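Long-range contacts in beta-lactamase (Sphaerobacter thermophilus, PDB 4EWF), which probably hydrolyses beta-lactams to substituted beta-amino acids, as a class A beta-lactamase: residues 73-79 against 97-103; 105-109 against 117-121; 63-67 against 179-184; 53-57 against 167-171. The contacts are given in a common frame with arbitrary orientation. Numbering follows the deposited sequence.

Contact 1: residues 73-79 against 97-103; sequences LTDRIVL and GLELTLE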
loop_
_atom_site.group_PDB
_atom_site.type_symbol
_atom_site.label_atom_id
_atom_site.label_comp_id
_atom_site.label_asym_id
_atom_site.label_seq_id
_atom_site.Cartn_x
_atom_site.Cartn_y
_atom_site.Cartn_z
ATOM N N LEU A 73 13.906 -8.599 14.658
ATOM C CA LEU A 73 13.680 -7.177 14.430
ATOM C C LEU A 73 14.816 -6.302 14.947
ATOM O O LEU A 73 15.045 -5.205 14.441
ATOM C CB LEU A 73 12.364 -6.746 15.064
ATOM C CG LEU A 73 11.125 -7.257 14.326
ATOM C CD1 LEU A 73 9.861 -6.847 15.074
ATOM C CD2 LEU A 73 11.100 -6.760 12.880
ATOM N N THR A 74 15.532 -6.792 15.952
ATOM C CA THR A 74 16.667 -6.050 16.488
ATOM C C THR A 74 17.956 -6.260 15.693
ATOM O O THR A 74 18.984 -5.661 16.020
ATOM C CB THR A 74 16.931 -6.400 17.979
ATOM O OG1 THR A 74 16.999 -7.825 18.133
ATOM C CG2 THR A 74 15.814 -5.840 18.869
ATOM N N ASP A 75 17.911 -7.098 14.654
ATOM C CA ASP A 75 19.125 -7.390 13.885
ATOM C C ASP A 75 19.706 -6.090 13.316
ATOM O O ASP A 75 18.967 -5.217 12.868
ATOM C CB ASP A 75 18.849 -8.380 12.738
ATOM C CG ASP A 75 18.708 -9.824 13.217
ATOM O OD1 ASP A 75 19.009 -10.109 14.400
ATOM O OD2 ASP A 75 18.305 -10.679 12.391
ATOM N N ARG A 76 21.027 -5.974 13.319
ATOM C CA ARG A 76 21.685 -4.756 12.840
ATOM C C ARG A 76 21.977 -4.823 11.332
ATOM O O ARG A 76 22.378 -5.870 10.812
ATOM C CB ARG A 76 22.980 -4.479 13.619
ATOM C CG ARG A 76 22.953 -4.872 15.114
ATOM C CD ARG A 76 21.827 -4.193 15.926
ATOM N NE ARG A 76 22.248 -2.946 16.573
ATOM C CZ ARG A 76 21.631 -2.383 17.612
ATOM N NH1 ARG A 76 22.093 -1.247 18.120
ATOM N NH2 ARG A 76 20.555 -2.954 18.149
ATOM N N ILE A 77 21.730 -3.711 10.641
ATOM C CA ILE A 77 22.124 -3.523 9.244
ATOM C C ILE A 77 22.834 -2.180 9.148
ATOM O O ILE A 77 22.331 -1.170 9.646
ATOM C CB ILE A 77 20.905 -3.495 8.282
ATOM C CG1 ILE A 77 20.180 -4.838 8.277
ATOM C CG2 ILE A 77 21.333 -3.131 6.854
ATOM C CD1 ILE A 77 19.208 -5.006 9.414
ATOM N N VAL A 78 23.997 -2.164 8.507
ATOM C CA VAL A 78 24.771 -0.932 8.366
ATOM C C VAL A 78 24.505 -0.277 7.003
ATOM O O VAL A 78 24.521 -0.947 5.961
ATOM C CB VAL A 78 26.286 -1.194 8.515
ATOM C CG1 VAL A 78 27.093 0.094 8.274
ATOM C CG2 VAL A 78 26.602 -1.783 9.883
ATOM N N LEU A 79 24.262 1.029 7.025
ATOM C CA LEU A 79 24.056 1.806 5.806
ATOM C C LEU A 79 25.378 1.999 5.050
ATOM O O LEU A 79 26.342 2.545 5.593
ATOM C CB LEU A 79 23.455 3.173 6.139
ATOM C CG LEU A 79 23.227 4.094 4.931
ATOM C CD1 LEU A 79 22.153 3.520 4.023
ATOM C CD2 LEU A 79 22.839 5.477 5.401
ATOM N N GLY A 97 27.702 4.373 7.080
ATOM C CA GLY A 97 28.120 3.760 8.333
ATOM C C GLY A 97 27.037 3.806 9.402
ATOM O O GLY A 97 27.174 3.213 10.475
ATOM N N LEU A 98 25.952 4.519 9.112
ATOM C CA LEU A 98 24.831 4.584 10.039
ATOM C C LEU A 98 24.341 3.167 10.339
ATOM O O LEU A 98 24.056 2.393 9.429
ATOM C CB LEU A 98 23.690 5.391 9.418
ATOM C CG LEU A 98 22.428 5.610 10.259
ATOM C CD1 LEU A 98 22.698 6.553 11.409
ATOM C CD2 LEU A 98 21.327 6.178 9.374
ATOM N N GLU A 99 24.244 2.831 11.616
ATOM C CA GLU A 99 23.813 1.499 12.005
ATOM C C GLU A 99 22.335 1.483 12.384
ATOM O O GLU A 99 21.921 2.144 13.330
ATOM C CB GLU A 99 24.685 0.984 13.152
ATOM C CG GLU A 99 24.535 -0.494 13.438
ATOM C CD GLU A 99 25.691 -1.043 14.269
ATOM O OE1 GLU A 99 26.741 -0.364 14.371
ATOM O OE2 GLU A 99 25.545 -2.158 14.814
ATOM N N LEU A 100 21.550 0.724 11.623
ATOM C CA LEU A 100 20.107 0.621 11.817
ATOM C C LEU A 100 19.732 -0.781 12.296
ATOM O O LEU A 100 20.587 -1.664 12.359
ATOM C CB LEU A 100 19.403 0.899 10.484
ATOM C CG LEU A 100 19.755 2.290 9.925
ATOM C CD1 LEU A 100 19.859 2.288 8.406
ATOM C CD2 LEU A 100 18.760 3.330 10.408
ATOM N N THR A 101 18.459 -0.984 12.627
ATOM C CA THR A 101 17.962 -2.312 12.946
ATOM C C THR A 101 17.004 -2.729 11.847
ATOM O O THR A 101 16.558 -1.896 11.050
ATOM C CB THR A 101 17.207 -2.371 14.291
ATOM O OG1 THR A 101 16.114 -1.441 14.263
ATOM C CG2 THR A 101 18.132 -2.074 15.474
ATOM N N LEU A 102 16.702 -4.019 11.795
ATOM C CA LEU A 102 15.715 -4.519 10.850
ATOM C C LEU A 102 14.389 -3.779 11.046
ATOM O O LEU A 102 13.724 -3.420 10.080
ATOM C CB LEU A 102 15.521 -6.029 11.049
ATOM C CG LEU A 102 14.490 -6.695 10.127
ATOM C CD1 LEU A 102 14.857 -6.486 8.675
ATOM C CD2 LEU A 102 14.360 -8.193 10.429
ATOM N N GLU A 103 13.998 -3.532 12.293
ATOM C CA GLU A 103 12.745 -2.810 12.521
ATOM C C GLU A 103 12.794 -1.371 11.979
ATOM O O GLU A 103 11.826 -0.904 11.368
ATOM C CB GLU A 103 12.313 -2.845 13.999
ATOM C CG GLU A 103 10.974 -2.148 14.231
ATOM C CD GLU A 103 10.277 -2.567 15.526
ATOM O OE1 GLU A 103 9.029 -2.495 15.582
ATOM O OE2 GLU A 103 10.971 -2.955 16.483
#
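Residues 73-79 and 97-103 form a small two-stranded antiparallel sheet on the surface of the helical region of this class A beta-lactamase fold, apart from the five-stranded sheet, and the second strand, 99-101, runs directly into helix 102-111. The pairing illustrates how a short sheet is held by six backbone hydrogen bonds, with apolar side chains packing alongside, as where L79 CB meets L98 CB at 4.0 Å. I77 and L100 make the hydrogen-bonded pair, with I77 N to L100 O at 2.9 Å and L100 N to I77 O at 2.8 Å; R76-T101 and V78-E99 flank it as non-hydrogen-bonded pairs. Backbone bonding continues past both ends of the strands, from L79 N to L98 O (2.8 Å) and from G97 N to L79 O (2.7 Å) on one side, and on the other from L102 N to D75 O (2.8 Å) and E103 N to L73 O (2.9 Å). These last two give backbone NH groups of the first helical turn acceptors in the opposing segment, while T101 stands at the N-cap. The two faces differ in character. I77 and L100 point inward to L105, and I77 and L102 reach L124 of helix 115-125, whereas R76, V78, E99 and T101 occupy the outer face. There the poorly ordered R76 lays its guanidinium over T101 CG2 and makes a long salt bridge, R76 NE to E99 OE2 at 3.8 Å.

Contact 2: residues 105-109 against 117-121; sequences LVYLT and ATNLL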
loop_
_atom_site.group_PDB
_atom_site.type_symbol
_atom_site.label_atom_id
_atom_site.label_comp_id
_atom_site.label_asym_id
_atom_site.label_seq_id
_atom_site.Cartn_x
_atom_site.Cartn_y
_atom_site.Cartn_z
ATOM N N LEU A 105 14.384 -0.419 9.403
ATOM C CA LEU A 105 14.231 -0.527 7.949
ATOM C C LEU A 105 12.778 -0.713 7.519
ATOM O O LEU A 105 12.334 -0.115 6.529
ATOM C CB LEU A 105 15.103 -1.647 7.381
ATOM C CG LEU A 105 16.621 -1.526 7.555
ATOM C CD1 LEU A 105 17.299 -2.630 6.745
ATOM C CD2 LEU A 105 17.121 -0.170 7.114
ATOM N N VAL A 106 12.048 -1.556 8.241
ATOM C CA VAL A 106 10.631 -1.768 7.944
ATOM C C VAL A 106 9.885 -0.455 8.133
ATOM O O VAL A 106 9.089 -0.053 7.284
ATOM C CB VAL A 106 10.020 -2.869 8.858
ATOM C CG1 VAL A 106 8.508 -2.990 8.637
ATOM C CG2 VAL A 106 10.701 -4.195 8.572
ATOM N N TYR A 107 10.173 0.229 9.239
ATOM C CA TYR A 107 9.506 1.493 9.534
ATOM C C TYR A 107 9.732 2.561 8.456
ATOM O O TYR A 107 8.775 3.190 7.990
ATOM C CB TYR A 107 9.896 2.051 10.917
ATOM C CG TYR A 107 9.402 3.469 11.057
ATOM C CD1 TYR A 107 8.055 3.729 11.299
ATOM C CD2 TYR A 107 10.262 4.546 10.886
ATOM C CE1 TYR A 107 7.581 5.015 11.382
ATOM C CE2 TYR A 107 9.800 5.841 10.972
ATOM C CZ TYR A 107 8.461 6.068 11.212
ATOM O OH TYR A 107 7.991 7.348 11.302
ATOM N N LEU A 108 10.986 2.766 8.059
ATOM C CA LEU A 108 11.309 3.722 6.999
ATOM C C LEU A 108 10.690 3.331 5.655
ATOM O O LEU A 108 10.192 4.175 4.903
ATOM C CB LEU A 108 12.831 3.894 6.863
ATOM C CG LEU A 108 13.507 4.490 8.099
ATOM C CD1 LEU A 108 15.011 4.407 7.949
ATOM C CD2 LEU A 108 13.064 5.933 8.324
ATOM N N THR A 109 10.707 2.037 5.369
ATOM C CA THR A 109 10.091 1.507 4.154
ATOM C C THR A 109 8.586 1.872 4.049
ATOM O O THR A 109 8.117 2.345 3.012
ATOM C CB THR A 109 10.290 -0.028 4.064
ATOM O OG1 THR A 109 11.676 -0.318 3.817
ATOM C CG2 THR A 109 9.453 -0.631 2.926
ATOM N N ALA A 117 16.014 1.726 2.260
ATOM C CA ALA A 117 15.570 0.741 3.248
ATOM C C ALA A 117 14.887 -0.435 2.550
ATOM O O ALA A 117 15.084 -1.597 2.920
ATOM C CB ALA A 117 14.610 1.382 4.226
ATOM N N THR A 118 14.089 -0.117 1.534
ATOM C CA THR A 118 13.378 -1.126 0.760
ATOM C C THR A 118 14.350 -2.088 0.090
ATOM O O THR A 118 14.200 -3.308 0.218
ATOM C CB THR A 118 12.480 -0.486 -0.309
ATOM O OG1 THR A 118 11.488 0.323 0.332
ATOM C CG2 THR A 118 11.782 -1.563 -1.139
ATOM N N ASN A 119 15.333 -1.541 -0.628
ATOM C CA ASN A 119 16.320 -2.363 -1.318
ATOM C C ASN A 119 17.206 -3.191 -0.382
ATOM O O ASN A 119 17.654 -4.280 -0.745
ATOM C CB ASN A 119 17.166 -1.526 -2.286
ATOM C CG ASN A 119 16.338 -0.963 -3.440
ATOM O OD1 ASN A 119 15.184 -1.347 -3.625
ATOM N ND2 ASN A 119 16.924 -0.052 -4.217
ATOM N N LEU A 120 17.448 -2.674 0.816
ATOM C CA LEU A 120 18.151 -3.427 1.851
ATOM C C LEU A 120 17.333 -4.648 2.322
ATOM O O LEU A 120 17.884 -5.739 2.501
ATOM C CB LEU A 120 18.502 -2.512 3.028
ATOM C CG LEU A 120 19.662 -1.527 2.797
ATOM C CD1 LEU A 120 19.752 -0.525 3.957
ATOM C CD2 LEU A 120 20.998 -2.271 2.626
ATOM N N LEU A 121 16.027 -4.459 2.525
ATOM C CA LEU A 121 15.127 -5.557 2.888
ATOM C C LEU A 121 15.003 -6.589 1.755
ATOM O O LEU A 121 14.915 -7.788 2.000
ATOM C CB LEU A 121 13.741 -5.010 3.244
ATOM C CG LEU A 121 13.670 -4.107 4.480
ATOM C CD1 LEU A 121 12.254 -3.563 4.665
ATOM C CD2 LEU A 121 14.107 -4.867 5.712
#
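This helix-helix contact, between 105-109 and 117-121, belongs to a pair of consecutive helices joined by a short turn in the mainly helical part of the class A fold: helices 102-111 and 115-125 follow each other closely, and the two segments cross at -131° with axes 8.8 Å apart. L105 opens the interface. Its CB lies 3.8 Å from L121 CD2, its CD1 3.9 Å from L120 CB, and its CD2 4.1 Å from A117 CB, so one leucine fits among three residues of the partner helix. V106 points away and meets L121 with V106 CG2 4.3 Å from L121 CD1; its side chain also packs on Y63 and M191 of other helices. L108 touches A117 through its CB. At T109 a polar residue becomes compatible with a buried apolar interface because its hydroxyl turns back to its own helix, while T118 OG1 likewise bonds to the backbone of D114. No hydrogen bond crosses between the segments: T109 OG1 donates to L105 O at 2.8 Å and rests 3.4 Å from A117 CB.

Contact 3: residues 63-67 against 179-184; sequences YRAVD and AASQES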
loop_
_atom_site.group_PDB
_atom_site.type_symbol
_atom_site.label_atom_id
_atom_site.label_comp_id
_atom_site.label_asym_id
_atom_site.label_seq_id
_atom_site.Cartn_x
_atom_site.Cartn_y
_atom_site.Cartn_z
ATOM N N TYR A 63 8.321 -10.221 8.019
ATOM C CA TYR A 63 7.758 -10.755 9.259
ATOM C C TYR A 63 7.636 -12.280 9.262
ATOM O O TYR A 63 7.750 -12.909 10.319
ATOM C CB TYR A 63 6.425 -10.083 9.628
ATOM C CG TYR A 63 6.626 -8.697 10.208
ATOM C CD1 TYR A 63 6.640 -8.498 11.588
ATOM C CD2 TYR A 63 6.846 -7.601 9.385
ATOM C CE1 TYR A 63 6.840 -7.238 12.131
ATOM C CE2 TYR A 63 7.052 -6.335 9.916
ATOM C CZ TYR A 63 7.046 -6.159 11.296
ATOM O OH TYR A 63 7.259 -4.904 11.829
ATOM N N ARG A 64 7.420 -12.880 8.091
ATOM C CA ARG A 64 7.390 -14.343 8.003
ATOM C C ARG A 64 8.764 -14.919 8.327
ATOM O O ARG A 64 8.875 -15.974 8.951
ATOM C CB ARG A 64 6.950 -14.812 6.615
ATOM C CG ARG A 64 5.489 -14.562 6.311
ATOM C CD ARG A 64 5.032 -15.415 5.149
ATOM N NE ARG A 64 3.637 -15.153 4.825
ATOM C CZ ARG A 64 3.020 -15.628 3.746
ATOM N NH1 ARG A 64 3.681 -16.389 2.878
ATOM N NH2 ARG A 64 1.744 -15.335 3.528
ATOM N N ALA A 65 9.811 -14.212 7.901
ATOM C CA ALA A 65 11.180 -14.602 8.236
ATOM C C ALA A 65 11.395 -14.526 9.746
ATOM O O ALA A 65 12.044 -15.394 10.342
ATOM C CB ALA A 65 12.185 -13.697 7.505
ATOM N N VAL A 66 10.861 -13.471 10.360
ATOM C CA VAL A 66 10.926 -13.317 11.810
ATOM C C VAL A 66 10.141 -14.438 12.494
ATOM O O VAL A 66 10.615 -15.012 13.467
ATOM C CB VAL A 66 10.397 -11.937 12.274
ATOM C CG1 VAL A 66 10.375 -11.857 13.800
ATOM C CG2 VAL A 66 11.251 -10.821 11.697
ATOM N N ASP A 67 8.957 -14.763 11.971
ATOM C CA ASP A 67 8.170 -15.875 12.526
ATOM C C ASP A 67 8.940 -17.199 12.469
ATOM O O ASP A 67 8.901 -17.987 13.410
ATOM C CB ASP A 67 6.828 -16.043 11.795
ATOM C CG ASP A 67 5.866 -14.890 12.043
ATOM O OD1 ASP A 67 6.067 -14.136 13.020
ATOM O OD2 ASP A 67 4.900 -14.747 11.259
ATOM N N ALA A 179 -1.933 -13.427 6.944
ATOM C CA ALA A 179 -0.746 -13.061 6.165
ATOM C C ALA A 179 0.542 -13.600 6.775
ATOM O O ALA A 179 1.512 -13.858 6.062
ATOM C CB ALA A 179 -0.655 -11.539 5.978
ATOM N N ALA A 180 0.542 -13.746 8.097
ATOM C CA ALA A 180 1.681 -14.258 8.860
ATOM C C ALA A 180 1.109 -14.678 10.212
ATOM O O ALA A 180 -0.101 -14.880 10.320
ATOM C CB ALA A 180 2.763 -13.174 9.019
ATOM N N SER A 181 1.940 -14.817 11.242
ATOM C CA SER A 181 1.395 -15.101 12.572
ATOM C C SER A 181 0.533 -13.914 13.002
ATOM O O SER A 181 0.678 -12.817 12.459
ATOM C CB SER A 181 2.506 -15.352 13.586
ATOM O OG SER A 181 3.095 -14.135 14.004
ATOM N N GLN A 182 -0.374 -14.129 13.952
ATOM C CA GLN A 182 -1.273 -13.054 14.389
ATOM C C GLN A 182 -0.495 -11.898 15.014
ATOM O O GLN A 182 -0.844 -10.729 14.827
ATOM C CB GLN A 182 -2.333 -13.575 15.367
ATOM C CG GLN A 182 -3.250 -12.493 15.918
ATOM C CD GLN A 182 -3.999 -11.764 14.816
ATOM O OE1 GLN A 182 -4.954 -12.296 14.245
ATOM N NE2 GLN A 182 -3.565 -10.544 14.502
ATOM N N GLU A 183 0.554 -12.219 15.766
ATOM C CA GLU A 183 1.409 -11.187 16.349
ATOM C C GLU A 183 2.009 -10.322 15.247
ATOM O O GLU A 183 2.032 -9.094 15.342
ATOM C CB GLU A 183 2.540 -11.801 17.189
ATOM C CG GLU A 183 3.527 -10.768 17.721
ATOM C CD GLU A 183 4.746 -11.386 18.393
ATOM O OE1 GLU A 183 5.869 -10.861 18.195
ATOM O OE2 GLU A 183 4.583 -12.384 19.127
ATOM N N SER A 184 2.488 -10.969 14.193
ATOM C CA SER A 184 3.084 -10.229 13.095
ATOM C C SER A 184 2.041 -9.407 12.332
ATOM O O SER A 184 2.280 -8.247 11.988
ATOM C CB SER A 184 3.865 -11.173 12.181
ATOM O OG SER A 184 5.012 -11.664 12.861
#
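D67, in the last turn of helix 55-67, reaches over the start of the helix at 182-192 and meets it with both carboxylate oxygens. Its OD2 accepts from S181 N at 3.0 Å, and its OD1 accepts from S184 OG at 2.7 Å and from S181 OG at 3.1 Å. S181 is the N-cap residue, and its OG also accepts from S184 N at 3.2 Å, a capping bond. The arrangement exemplifies a general economy: a negative charge near a helix N-terminus finds donors there and suits the helix dipole. One turn earlier, R64 binds the carbonyl of A179 with a forked pair of bonds, R64 NE to A179 O at 2.8 Å and R64 NH2 to A179 O at 2.9 Å; its NH1 goes on to S136 OG. Between these polar groups A180 CB fits against D67 OD2 (3.5 Å) and R64 CG (4.1 Å), while Y63 CB meets S184 CB at 3.8 Å. The contact thus ties the C-terminal end of helix 55-67 to the turn before helix 182-192 and to that helix's first residues, with Y63 resting on A187, M188 and M191 of the same helix and A179 packed on A173 and L174 of helix 164-175.

Contact 4: residues 53-57 against 167-171; sequences TVKIP and YALAV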
loop_
_atom_site.group_PDB
_atom_site.type_symbol
_atom_site.label_atom_id
_atom_site.label_comp_id
_atom_site.label_asym_id
_atom_site.label_seq_id
_atom_site.Cartn_x
_atom_site.Cartn_y
_atom_site.Cartn_z
ATOM N N THR A 53 3.488 0.447 -3.578
ATOM C CA THR A 53 2.526 -0.369 -2.835
ATOM C C THR A 53 3.083 -1.771 -2.636
ATOM O O THR A 53 2.701 -2.470 -1.706
ATOM C CB THR A 53 1.146 -0.467 -3.521
ATOM O OG1 THR A 53 1.276 -1.132 -4.787
ATOM C CG2 THR A 53 0.548 0.910 -3.713
ATOM N N VAL A 54 4.024 -2.161 -3.488
ATOM C CA VAL A 54 4.616 -3.499 -3.400
ATOM C C VAL A 54 5.459 -3.675 -2.124
ATOM O O VAL A 54 5.901 -4.776 -1.790
ATOM C CB VAL A 54 5.439 -3.831 -4.684
ATOM C CG1 VAL A 54 6.729 -3.033 -4.723
ATOM C CG2 VAL A 54 5.682 -5.353 -4.800
ATOM N N LYS A 55 5.665 -2.589 -1.393
ATOM C CA LYS A 55 6.352 -2.703 -0.117
ATOM C C LYS A 55 5.506 -3.437 0.927
ATOM O O LYS A 55 6.019 -3.853 1.965
ATOM C CB LYS A 55 6.813 -1.323 0.358
ATOM C CG LYS A 55 7.801 -0.720 -0.636
ATOM C CD LYS A 55 8.197 0.727 -0.310
ATOM C CE LYS A 55 9.107 1.265 -1.420
ATOM N NZ LYS A 55 9.605 2.637 -1.103
ATOM N N ILE A 56 4.219 -3.633 0.637
ATOM C CA ILE A 56 3.362 -4.385 1.548
ATOM C C ILE A 56 3.748 -5.861 1.578
ATOM O O ILE A 56 4.109 -6.385 2.622
ATOM C CB ILE A 56 1.863 -4.216 1.212
ATOM C CG1 ILE A 56 1.389 -2.802 1.585
ATOM C CG2 ILE A 56 1.015 -5.287 1.939
ATOM C CD1 ILE A 56 -0.028 -2.481 1.058
ATOM N N PRO A 57 3.679 -6.546 0.426
ATOM C CA PRO A 57 4.096 -7.949 0.475
ATOM C C PRO A 57 5.566 -8.111 0.871
ATOM O O PRO A 57 5.908 -9.144 1.423
ATOM C CB PRO A 57 3.852 -8.447 -0.959
ATOM C CG PRO A 57 3.763 -7.220 -1.793
ATOM C CD PRO A 57 3.169 -6.158 -0.902
ATOM N N TYR A 167 -4.340 -6.415 -4.321
ATOM C CA TYR A 167 -3.926 -5.648 -3.149
ATOM C C TYR A 167 -5.004 -5.582 -2.073
ATOM O O TYR A 167 -4.699 -5.454 -0.886
ATOM C CB TYR A 167 -3.333 -4.277 -3.549
ATOM C CG TYR A 167 -1.868 -4.485 -3.851
ATOM C CD1 TYR A 167 -0.909 -4.211 -2.895
ATOM C CD2 TYR A 167 -1.458 -5.071 -5.052
ATOM C CE1 TYR A 167 0.432 -4.447 -3.125
ATOM C CE2 TYR A 167 -0.102 -5.329 -5.297
ATOM C CZ TYR A 167 0.835 -5.013 -4.314
ATOM O OH TYR A 167 2.183 -5.236 -4.510
ATOM N N ALA A 168 -6.264 -5.732 -2.474
ATOM C CA ALA A 168 -7.321 -5.872 -1.487
ATOM C C ALA A 168 -7.158 -7.213 -0.747
ATOM O O ALA A 168 -7.299 -7.271 0.475
ATOM C CB ALA A 168 -8.704 -5.742 -2.135
ATOM N N LEU A 169 -6.822 -8.284 -1.469
ATOM C CA LEU A 169 -6.573 -9.564 -0.797
ATOM C C LEU A 169 -5.456 -9.418 0.230
ATOM O O LEU A 169 -5.515 -9.997 1.315
ATOM C CB LEU A 169 -6.187 -10.667 -1.789
ATOM C CG LEU A 169 -7.228 -11.065 -2.824
ATOM C CD1 LEU A 169 -6.621 -12.035 -3.843
ATOM C CD2 LEU A 169 -8.469 -11.672 -2.132
ATOM N N ALA A 170 -4.431 -8.654 -0.121
ATOM C CA ALA A 170 -3.282 -8.488 0.769
ATOM C C ALA A 170 -3.703 -7.847 2.083
ATOM O O ALA A 170 -3.323 -8.306 3.159
ATOM C CB ALA A 170 -2.182 -7.649 0.093
ATOM N N VAL A 171 -4.466 -6.765 1.994
ATOM C CA VAL A 171 -4.935 -6.089 3.202
ATOM C C VAL A 171 -5.871 -6.997 3.991
ATOM O O VAL A 171 -5.808 -7.041 5.217
ATOM C CB VAL A 171 -5.662 -4.754 2.870
ATOM C CG1 VAL A 171 -6.240 -4.110 4.133
ATOM C CG2 VAL A 171 -4.717 -3.791 2.154
#
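Segment 53-57 passes from a 3-10 turn into helix 55-67, with I56 N bonded to T53 O at 3.0 Å, and faces the regular helical turn 167-171 without close backbone approach: the CA atoms of P57 and A170 are 7.4 Å apart, those of T53 and Y167 8.3 Å. The Y167 ring bridges that gap and sits tightly against the backbone of 53-54, with Y167 CE1 3.3 Å from T53 O and Y167 OH 3.2 Å from V54 CA. T53 OG1 lies over one face of the ring, and I56 CD1 is at its edge, 4.4 Å from Y167 CD1. P57 CD approaches Y167 CE1 at 3.9 Å. Alongside, I56 CG2 meets A170 CB at 4.4 Å. With no hydrogen bond joining the segments and T53 OG1 bonded to A50 O, van der Waals contact carries this interface. K55, whose CA-to-CB bond points away from 167-171, carries its polar bonds elsewhere: its NZ bonds to S113 OG and N115 OD1 and weakly to S52 OG, consistent with the SxxK motif of serine beta-lactamases, in which S52 would be the nucleophile.

How the contacts relate
The four contacts show how a probable active site is built from within and backed from further out. Contact 4 contains K55 of the likely SxxK motif, and contact 2, its centre 16 Å away, reaches that lysine directly: T118 OG1 is 3.1 Å from K55 CE and T109 O is 3.7 Å from K55 CD. Contacts 1 and 3 do not touch contact 4. Contact 1 packs on contact 2, centres 10 Å apart, through L102 CD1 and L121 CD2 at 3.5 Å, and stays about 11 Å, nearest atoms, from contact 4. Helix 55-67 serves contacts 3 and 4 near its two ends, and Y63 CE2 of contact 3 meets V106 CG1 of contact 2 at 3.9 Å.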